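PDB 3D82: cupin 2, conserved barrel domain protein from Shewanella frigidimarina NCIMB 400, which is of unknown function but carries a nickel ion in a small cupin barrel, consistent with a metal-binding member of the cupin superfamily. Local coordinates for residues L61-R66 and I70-G75; I7-K12 and F33-V38. All coordinates share one frame; numbering follows the deposited sequence. Where two conformers were deposited one is given.

From the N terminus the chain reaches interaction 2 first: the short strand and first helical turn of 7-12 are followed by strand 23-28, and the chain then comes back along strand 31-39, where 33-38 meets the helix and closes a loop of 20 residues. Interaction 1 follows in series, neither nested nor crossed, and closes a tight hairpin between strands 60-65 and 69-73. Interaction 2 ties the N-terminal helix to the five-stranded sheet; interaction 1 joins two neighbouring strands of the three-stranded sheet. Their centres lie about 18 Å apart on opposite sides of the chain's centre, yet Leu61 CD1 packs on Val38 CG2 at 4.0 Å. Both contacts also touch the second subunit.

Interaction 1: residues L61-R66 and I70-G75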
ATOM      1  N   LEU D  61     -11.035  -6.252  -9.617  1.00 52.84           N
ATOM      2  CA  LEU D  61     -11.560  -4.913  -9.811  1.00 52.90           C
ATOM      3  C   LEU D  61     -11.345  -4.497 -11.260  1.00 53.67           C
ATOM      4  O   LEU D  61     -10.297  -4.786 -11.829  1.00 54.00           O
ATOM      5  CB  LEU D  61     -10.819  -3.917  -8.913  1.00 52.86           C
ATOM      6  CG  LEU D  61     -11.336  -2.465  -8.926  1.00 53.62           C
ATOM      7  CD1 LEU D  61     -12.716  -2.381  -8.245  1.00 52.30           C
ATOM      8  CD2 LEU D  61     -10.339  -1.541  -8.277  1.00 51.80           C
ATOM      9  N   GLN D  62     -12.353  -3.845 -11.841  1.00 54.09           N
ATOM     10  CA  GLN D  62     -12.253  -3.209 -13.148  1.00 54.33           C
ATOM     11  C   GLN D  62     -12.349  -1.711 -12.890  1.00 53.85           C
ATOM     12  O   GLN D  62     -13.036  -1.301 -11.958  1.00 53.69           O
ATOM     13  CB  GLN D  62     -13.397  -3.613 -14.052  1.00 54.76           C
ATOM     14  CG  GLN D  62     -13.461  -5.085 -14.340  1.00 60.30           C
ATOM     15  CD  GLN D  62     -14.702  -5.438 -15.118  1.00 66.71           C
ATOM     16  OE1 GLN D  62     -15.766  -5.715 -14.526  1.00 68.73           O
ATOM     17  NE2 GLN D  62     -14.605  -5.361 -16.452  1.00 67.03           N
ATOM     18  N   ILE D  63     -11.595  -0.908 -13.639  1.00 53.38           N
ATOM     19  CA  ILE D  63     -11.727   0.554 -13.576  1.00 52.03           C
ATOM     20  C   ILE D  63     -11.972   0.995 -15.009  1.00 51.46           C
ATOM     21  O   ILE D  63     -11.130   0.744 -15.900  1.00 51.32           O
ATOM     22  CB  ILE D  63     -10.512   1.291 -12.990  1.00 52.67           C
ATOM     23  CG1 ILE D  63     -10.120   0.698 -11.623  1.00 54.89           C
ATOM     24  CG2 ILE D  63     -10.846   2.794 -12.851  1.00 50.63           C
ATOM     25  CD1 ILE D  63      -8.960   1.396 -10.943  1.00 52.04           C
ATOM     26  N   ALA D  64     -13.137   1.593 -15.237  1.00 50.22           N
ATOM     27  CA  ALA D  64     -13.499   2.092 -16.555  1.00 49.97           C
ATOM     28  C   ALA D  64     -12.937   3.505 -16.718  1.00 50.37           C
ATOM     29  O   ALA D  64     -12.953   4.297 -15.764  1.00 49.66           O
ATOM     30  CB  ALA D  64     -14.995   2.103 -16.740  1.00 47.18           C
ATOM     31  N   PHE D  65     -12.382   3.777 -17.901  1.00 49.60           N
ATOM     32  CA  PHE D  65     -11.969   5.119 -18.295  1.00 50.07           C
ATOM     33  C   PHE D  65     -12.820   5.462 -19.496  1.00 50.20           C
ATOM     34  O   PHE D  65     -13.464   4.588 -20.062  1.00 51.11           O
ATOM     35  CB  PHE D  65     -10.469   5.187 -18.569  1.00 50.71           C
ATOM     36  CG  PHE D  65      -9.649   4.891 -17.354  1.00 51.95           C
ATOM     37  CD1 PHE D  65      -9.243   3.588 -17.070  1.00 53.46           C
ATOM     38  CD2 PHE D  65      -9.349   5.901 -16.441  1.00 52.13           C
ATOM     39  CE1 PHE D  65      -8.508   3.300 -15.909  1.00 51.20           C
ATOM     40  CE2 PHE D  65      -8.630   5.621 -15.261  1.00 52.82           C
ATOM     41  CZ  PHE D  65      -8.210   4.316 -14.999  1.00 53.20           C
ATOM     42  N   ARG D  66     -12.830   6.728 -19.889  1.00 51.22           N
ATOM     43  CA  ARG D  66     -13.646   7.161 -21.032  1.00 51.51           C
ATOM     44  C   ARG D  66     -13.267   6.588 -22.400  1.00 52.88           C
ATOM     45  O   ARG D  66     -14.107   6.562 -23.299  1.00 52.22           O
ATOM     46  CB  ARG D  66     -13.690   8.684 -21.107  1.00 51.34           C
ATOM     47  CG  ARG D  66     -14.392   9.333 -19.939  1.00 52.07           C
ATOM     48  CD  ARG D  66     -15.857   8.912 -19.863  1.00 51.29           C
ATOM     49  NE  ARG D  66     -16.588   9.723 -18.926  1.00 48.84           N
ATOM     50  CZ  ARG D  66     -17.887   9.591 -18.662  1.00 51.62           C
ATOM     51  NH1 ARG D  66     -18.637   8.638 -19.232  1.00 51.94           N
ATOM     52  NH2 ARG D  66     -18.433  10.424 -17.793  1.00 46.77           N
ATOM     53  N   ILE D  70      -9.321  -1.072 -17.595  1.00 55.27           N
ATOM     54  CA  ILE D  70      -8.248  -1.865 -17.006  1.00 54.82           C
ATOM     55  C   ILE D  70      -8.874  -2.831 -15.993  1.00 53.86           C
ATOM     56  O   ILE D  70      -9.989  -2.605 -15.539  1.00 53.98           O
ATOM     57  CB  ILE D  70      -7.121  -1.004 -16.370  1.00 54.82           C
ATOM     58  CG1 ILE D  70      -7.568  -0.324 -15.071  1.00 55.82           C
ATOM     59  CG2 ILE D  70      -6.562  -0.004 -17.414  1.00 55.58           C
ATOM     60  CD1 ILE D  70      -6.492   0.513 -14.426  1.00 56.22           C
ATOM     61  N   THR D  71      -8.153  -3.914 -15.698  1.00 53.83           N
ATOM     62  CA  THR D  71      -8.538  -4.931 -14.717  1.00 53.57           C
ATOM     63  C   THR D  71      -7.379  -5.119 -13.734  1.00 53.48           C
ATOM     64  O   THR D  71      -6.243  -5.242 -14.163  1.00 54.60           O
ATOM     65  CB  THR D  71      -8.857  -6.272 -15.408  1.00 53.67           C
ATOM     66  OG1 THR D  71      -9.979  -6.087 -16.287  1.00 51.02           O
ATOM     67  CG2 THR D  71      -9.170  -7.390 -14.389  1.00 50.89           C
ATOM     68  N   LEU D  72      -7.680  -5.097 -12.435  1.00 53.48           N
ATOM     69  CA  LEU D  72      -6.710  -5.341 -11.359  1.00 54.57           C
ATOM     70  C   LEU D  72      -7.115  -6.595 -10.586  1.00 54.72           C
ATOM     71  O   LEU D  72      -8.282  -6.748 -10.213  1.00 56.28           O
ATOM     72  CB  LEU D  72      -6.635  -4.168 -10.383  1.00 54.31           C
ATOM     73  CG  LEU D  72      -5.848  -2.924 -10.806  1.00 56.20           C
ATOM     74  CD1 LEU D  72      -6.528  -2.218 -11.972  1.00 58.48           C
ATOM     75  CD2 LEU D  72      -5.715  -1.961  -9.614  1.00 56.62           C
ATOM     76  N   GLN D  73      -6.155  -7.482 -10.364  1.00 53.87           N
ATOM     77  CA  GLN D  73      -6.334  -8.688  -9.563  1.00 53.56           C
ATOM     78  C   GLN D  73      -5.687  -8.422  -8.197  1.00 52.92           C
ATOM     79  O   GLN D  73      -5.014  -7.403  -8.016  1.00 52.66           O
ATOM     80  CB  GLN D  73      -5.612  -9.869 -10.218  1.00 53.62           C
ATOM     81  CG  GLN D  73      -6.079 -10.241 -11.626  1.00 55.83           C
ATOM     82  CD  GLN D  73      -7.509 -10.722 -11.685  1.00 57.85           C
ATOM     83  OE1 GLN D  73      -8.101 -11.102 -10.671  1.00 60.12           O
ATOM     84  NE2 GLN D  73      -8.074 -10.726 -12.885  1.00 60.70           N
ATOM     85  N   ALA D  74      -5.847  -9.376  -7.270  1.00 51.51           N
ATOM     86  CA  ALA D  74      -5.207  -9.325  -5.956  1.00 50.75           C
ATOM     87  C   ALA D  74      -3.699  -9.204  -6.164  1.00 50.93           C
ATOM     88  O   ALA D  74      -3.138  -9.850  -7.050  1.00 53.43           O
ATOM     89  CB  ALA D  74      -5.543 -10.572  -5.121  1.00 50.10           C
ATOM     90  N   GLY D  75      -3.053  -8.359  -5.387  1.00 49.51           N
ATOM     91  CA  GLY D  75      -1.615  -8.154  -5.532  1.00 50.40           C
ATOM     92  C   GLY D  75      -1.230  -7.247  -6.693  1.00 51.15           C
ATOM     93  O   GLY D  75      -0.091  -7.316  -7.177  1.00 51.81           O
TER
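Two antiparallel hydrogen-bonded pairs, Leu61 with Leu72 and Ile63 with Ile70, hold these strands together. Leu72 N donates to Leu61 O at 2.7 Å and Leu61 N to Leu72 O at 2.9 Å, both nearly straight. Nearer the turn, Ile63 N donates to Ile70 O at 3.0 Å and Ile70 N to Ile63 O at 3.1 Å. Between them, at the non-hydrogen-bonded pair, Gln62 and Thr71 lie side by side on the partly exposed face, Gln62 CG 4.1 Å from Thr71 OG1.

The apolar contacts lie on the other, buried face. Ile70 CG1 sits between its backbone N and carbonyl carbon (chi1 72°), which brings it within 4.0 Å of Ile63 CB and to the edge of the Phe65 ring, in its plane; Ile70 CD1 meets Phe65 CE1 at 3.7 Å. An alanine in place of Ile70 lacks CG1, CG2 and CD1 and is likely to leave a gap at the Phe65 edge and beside Ile63.

Tyr78 and Phe54 of the larger sheet add to this packing, and Thr71 N is hydrogen-bonded to Gln3 OE1 of the second subunit. The arrangement is a beta hairpin of the cupin barrel, with Ile63 touching the nickel ligand His86.

Interaction 2: residues I7-K12 and F33-V38; sequences INFNDK and FKLVKV
Leu35 reaches from its strand to the first turn of the helix, meeting Phe9 and Lys12 in a helix-on-sheet contact of the cupin fold. The tight part is small and apolar, without a hydrogen bond between the segments. CD1 of Leu35 comes to 3.5 Å from Lys12 CB. The same methyl, Leu35 CD1, lies 3.9 Å from Phe9 O, while the other, Leu35 CD2, approaches Phe9 CD1 obliquely at 4.4 Å. The Leu35 chain gets there with CG anti to its carbonyl carbon (chi1 -65°) and its CB aimed at the helix. Ile25 of the adjacent strand packs against both Phe9 and Leu35, and Met97 also touches Phe9, so the small interface belongs to a larger apolar layer.

Away from Leu35 the contact is looser. Lys12 gives only the base of its side chain: a bend at chi2 (-61°) carries the aliphatic chain and NZ away from the strand, and Asn10 and Asp11 are exposed, with their CB atoms directed away from the strand. The strand 7-8 before this helix pairs with a strand of the second subunit, where Asn8 ND2 is hydrogen-bonded to Glu76 OE2 of that subunit. Asn8 is also the N-cap, its OD1 accepting from Asp11 N at 3.1 Å.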
ATOM      1  N   ILE D   7      -1.072  -2.982  11.883  1.00 52.27           N
ATOM      2  CA  ILE D   7      -2.366  -3.109  11.188  1.00 51.97           C
ATOM      3  C   ILE D   7      -2.375  -4.353  10.321  1.00 51.25           C
ATOM      4  O   ILE D   7      -1.540  -4.478   9.435  1.00 51.14           O
ATOM      5  CB  ILE D   7      -2.648  -1.891  10.244  1.00 52.87           C
ATOM      6  CG1 ILE D   7      -2.660  -0.555  11.008  1.00 55.77           C
ATOM      7  CG2 ILE D   7      -3.928  -2.089   9.420  1.00 52.57           C
ATOM      8  CD1 ILE D   7      -1.467   0.356  10.646  1.00 58.08           C
ATOM      9  N   ASN D   8      -3.341  -5.232  10.548  1.00 50.52           N
ATOM     10  CA  ASN D   8      -3.527  -6.446   9.775  1.00 50.41           C
ATOM     11  C   ASN D   8      -4.743  -6.213   8.867  1.00 50.19           C
ATOM     12  O   ASN D   8      -5.860  -6.019   9.349  1.00 49.08           O
ATOM     13  CB  ASN D   8      -3.712  -7.625  10.728  1.00 50.43           C
ATOM     14  CG  ASN D   8      -3.889  -8.946  10.009  1.00 52.41           C
ATOM     15  OD1 ASN D   8      -4.898  -9.163   9.336  1.00 53.45           O
ATOM     16  ND2 ASN D   8      -2.926  -9.849  10.171  1.00 48.32           N
ATOM     17  N   PHE D   9      -4.528  -6.272   7.558  1.00 50.62           N
ATOM     18  CA  PHE D   9      -5.595  -5.976   6.587  1.00 51.01           C
ATOM     19  C   PHE D   9      -6.814  -6.878   6.745  1.00 51.28           C
ATOM     20  O   PHE D   9      -7.920  -6.359   6.759  1.00 50.89           O
ATOM     21  CB  PHE D   9      -5.090  -5.990   5.149  1.00 51.47           C
ATOM     22  CG  PHE D   9      -3.926  -5.069   4.906  1.00 50.71           C
ATOM     23  CD1 PHE D   9      -4.027  -3.709   5.212  1.00 51.19           C
ATOM     24  CD2 PHE D   9      -2.746  -5.544   4.346  1.00 51.85           C
ATOM     25  CE1 PHE D   9      -2.952  -2.832   4.984  1.00 51.73           C
ATOM     26  CE2 PHE D   9      -1.664  -4.664   4.101  1.00 51.61           C
ATOM     27  CZ  PHE D   9      -1.791  -3.304   4.426  1.00 50.88           C
ATOM     28  N   ASN D  10      -6.612  -8.194   6.915  1.00 52.91           N
ATOM     29  CA  ASN D  10      -7.733  -9.134   7.120  0.50 51.90           C
ATOM     30  C   ASN D  10      -8.554  -8.764   8.358  1.00 52.40           C
ATOM     31  O   ASN D  10      -9.795  -8.811   8.306  1.00 52.92           O
ATOM     32  CB  ASN D  10      -7.246 -10.586   7.255  0.50 52.45           C
ATOM     33  CG  ASN D  10      -8.401 -11.606   7.279  0.50 49.81           C
ATOM     34  OD1 ASN D  10      -9.184 -11.682   6.342  0.50 49.53           O
ATOM     35  ND2 ASN D  10      -8.486 -12.393   8.342  0.50 48.58           N
ATOM     36  N   ASP D  11      -7.867  -8.418   9.461  1.00 51.84           N
ATOM     37  CA  ASP D  11      -8.553  -8.079  10.700  0.50 52.04           C
ATOM     38  C   ASP D  11      -9.445  -6.827  10.497  1.00 51.42           C
ATOM     39  O   ASP D  11     -10.596  -6.811  10.943  1.00 50.48           O
ATOM     40  CB  ASP D  11      -7.543  -7.932  11.850  0.50 52.27           C
ATOM     41  CG  ASP D  11      -6.757  -9.243  12.151  0.50 54.98           C
ATOM     42  OD1 ASP D  11      -7.087 -10.339  11.618  0.50 48.94           O
ATOM     43  OD2 ASP D  11      -5.785  -9.162  12.934  0.50 55.59           O
ATOM     44  N   LYS D  12      -8.924  -5.828   9.783  1.00 51.45           N
ATOM     45  CA  LYS D  12      -9.686  -4.598   9.494  1.00 50.95           C
ATOM     46  C   LYS D  12     -10.844  -4.848   8.538  1.00 50.77           C
ATOM     47  O   LYS D  12     -11.935  -4.339   8.775  1.00 50.49           O
ATOM     48  CB  LYS D  12      -8.767  -3.476   8.995  1.00 50.63           C
ATOM     49  CG  LYS D  12      -7.667  -3.079   9.992  1.00 52.36           C
ATOM     50  CD  LYS D  12      -8.233  -2.563  11.276  1.00 52.01           C
ATOM     51  CE  LYS D  12      -7.179  -1.996  12.158  1.00 57.70           C
ATOM     52  NZ  LYS D  12      -7.770  -1.658  13.501  1.00 60.29           N
ATOM     53  N   PHE D  33      -4.852   5.824   4.436  1.00 52.13           N
ATOM     54  CA  PHE D  33      -4.942   4.482   3.842  1.00 51.44           C
ATOM     55  C   PHE D  33      -6.351   4.076   4.224  1.00 51.33           C
ATOM     56  O   PHE D  33      -6.694   4.123   5.400  1.00 49.06           O
ATOM     57  CB  PHE D  33      -3.923   3.518   4.452  1.00 51.08           C
ATOM     58  CG  PHE D  33      -2.506   3.820   4.050  1.00 50.71           C
ATOM     59  CD1 PHE D  33      -1.852   4.948   4.543  1.00 49.01           C
ATOM     60  CD2 PHE D  33      -1.823   2.971   3.182  1.00 52.86           C
ATOM     61  CE1 PHE D  33      -0.552   5.254   4.149  1.00 52.22           C
ATOM     62  CE2 PHE D  33      -0.493   3.256   2.797  1.00 53.98           C
ATOM     63  CZ  PHE D  33       0.125   4.417   3.275  1.00 49.50           C
ATOM     64  N   LYS D  34      -7.155   3.700   3.237  1.00 51.51           N
ATOM     65  CA  LYS D  34      -8.569   3.389   3.454  1.00 52.45           C
ATOM     66  C   LYS D  34      -8.914   2.055   2.839  1.00 51.65           C
ATOM     67  O   LYS D  34      -8.572   1.811   1.688  1.00 51.65           O
ATOM     68  CB  LYS D  34      -9.431   4.488   2.810  1.00 53.74           C
ATOM     69  CG  LYS D  34      -9.351   5.827   3.547  1.00 58.22           C
ATOM     70  CD  LYS D  34      -9.315   7.049   2.649  1.00 66.45           C
ATOM     71  CE  LYS D  34     -10.611   7.493   2.077  1.00 71.41           C
ATOM     72  NZ  LYS D  34     -10.360   8.714   1.186  1.00 71.90           N
ATOM     73  N   LEU D  35      -9.646   1.238   3.586  1.00 51.37           N
ATOM     74  CA  LEU D  35     -10.119  -0.060   3.109  1.00 51.09           C
ATOM     75  C   LEU D  35     -11.551   0.083   2.668  1.00 50.70           C
ATOM     76  O   LEU D  35     -12.334   0.782   3.317  1.00 51.45           O
ATOM     77  CB  LEU D  35     -10.006  -1.134   4.189  1.00 49.68           C
ATOM     78  CG  LEU D  35      -8.595  -1.492   4.656  1.00 49.45           C
ATOM     79  CD1 LEU D  35      -8.712  -2.699   5.565  1.00 49.70           C
ATOM     80  CD2 LEU D  35      -7.611  -1.761   3.518  1.00 50.57           C
ATOM     81  N   VAL D  36     -11.895  -0.579   1.568  1.00 50.37           N
ATOM     82  CA  VAL D  36     -13.251  -0.542   1.030  1.00 49.92           C
ATOM     83  C   VAL D  36     -13.643  -1.939   0.506  1.00 50.45           C
ATOM     84  O   VAL D  36     -12.790  -2.684  -0.001  1.00 50.21           O
ATOM     85  CB  VAL D  36     -13.375   0.488  -0.158  1.00 49.86           C
ATOM     86  CG1 VAL D  36     -14.791   1.043  -0.258  1.00 46.08           C
ATOM     87  CG2 VAL D  36     -12.377   1.669  -0.040  1.00 50.00           C
ATOM     88  N   LYS D  37     -14.918  -2.291   0.670  1.00 50.49           N
ATOM     89  CA  LYS D  37     -15.512  -3.475   0.065  1.00 50.57           C
ATOM     90  C   LYS D  37     -16.413  -2.926  -1.043  1.00 50.98           C
ATOM     91  O   LYS D  37     -17.217  -2.026  -0.787  1.00 50.82           O
ATOM     92  CB  LYS D  37     -16.288  -4.309   1.089  1.00 50.91           C
ATOM     93  CG  LYS D  37     -15.359  -5.058   2.031  1.00 49.54           C
ATOM     94  CD  LYS D  37     -16.099  -5.842   3.085  1.00 50.24           C
ATOM     95  CE  LYS D  37     -15.116  -6.610   3.951  1.00 49.36           C
ATOM     96  NZ  LYS D  37     -15.819  -7.568   4.888  1.00 44.23           N
ATOM     97  N   VAL D  38     -16.242  -3.410  -2.280  1.00 50.85           N
ATOM     98  CA  VAL D  38     -17.011  -2.909  -3.430  1.00 50.76           C
ATOM     99  C   VAL D  38     -17.646  -4.042  -4.243  1.00 51.41           C
ATOM    100  O   VAL D  38     -17.098  -5.135  -4.324  1.00 51.44           O
ATOM    101  CB  VAL D  38     -16.134  -1.999  -4.331  1.00 51.68           C
ATOM    102  CG1 VAL D  38     -15.615  -0.797  -3.534  1.00 48.22           C
ATOM    103  CG2 VAL D  38     -14.952  -2.758  -4.952  1.00 50.20           C
TER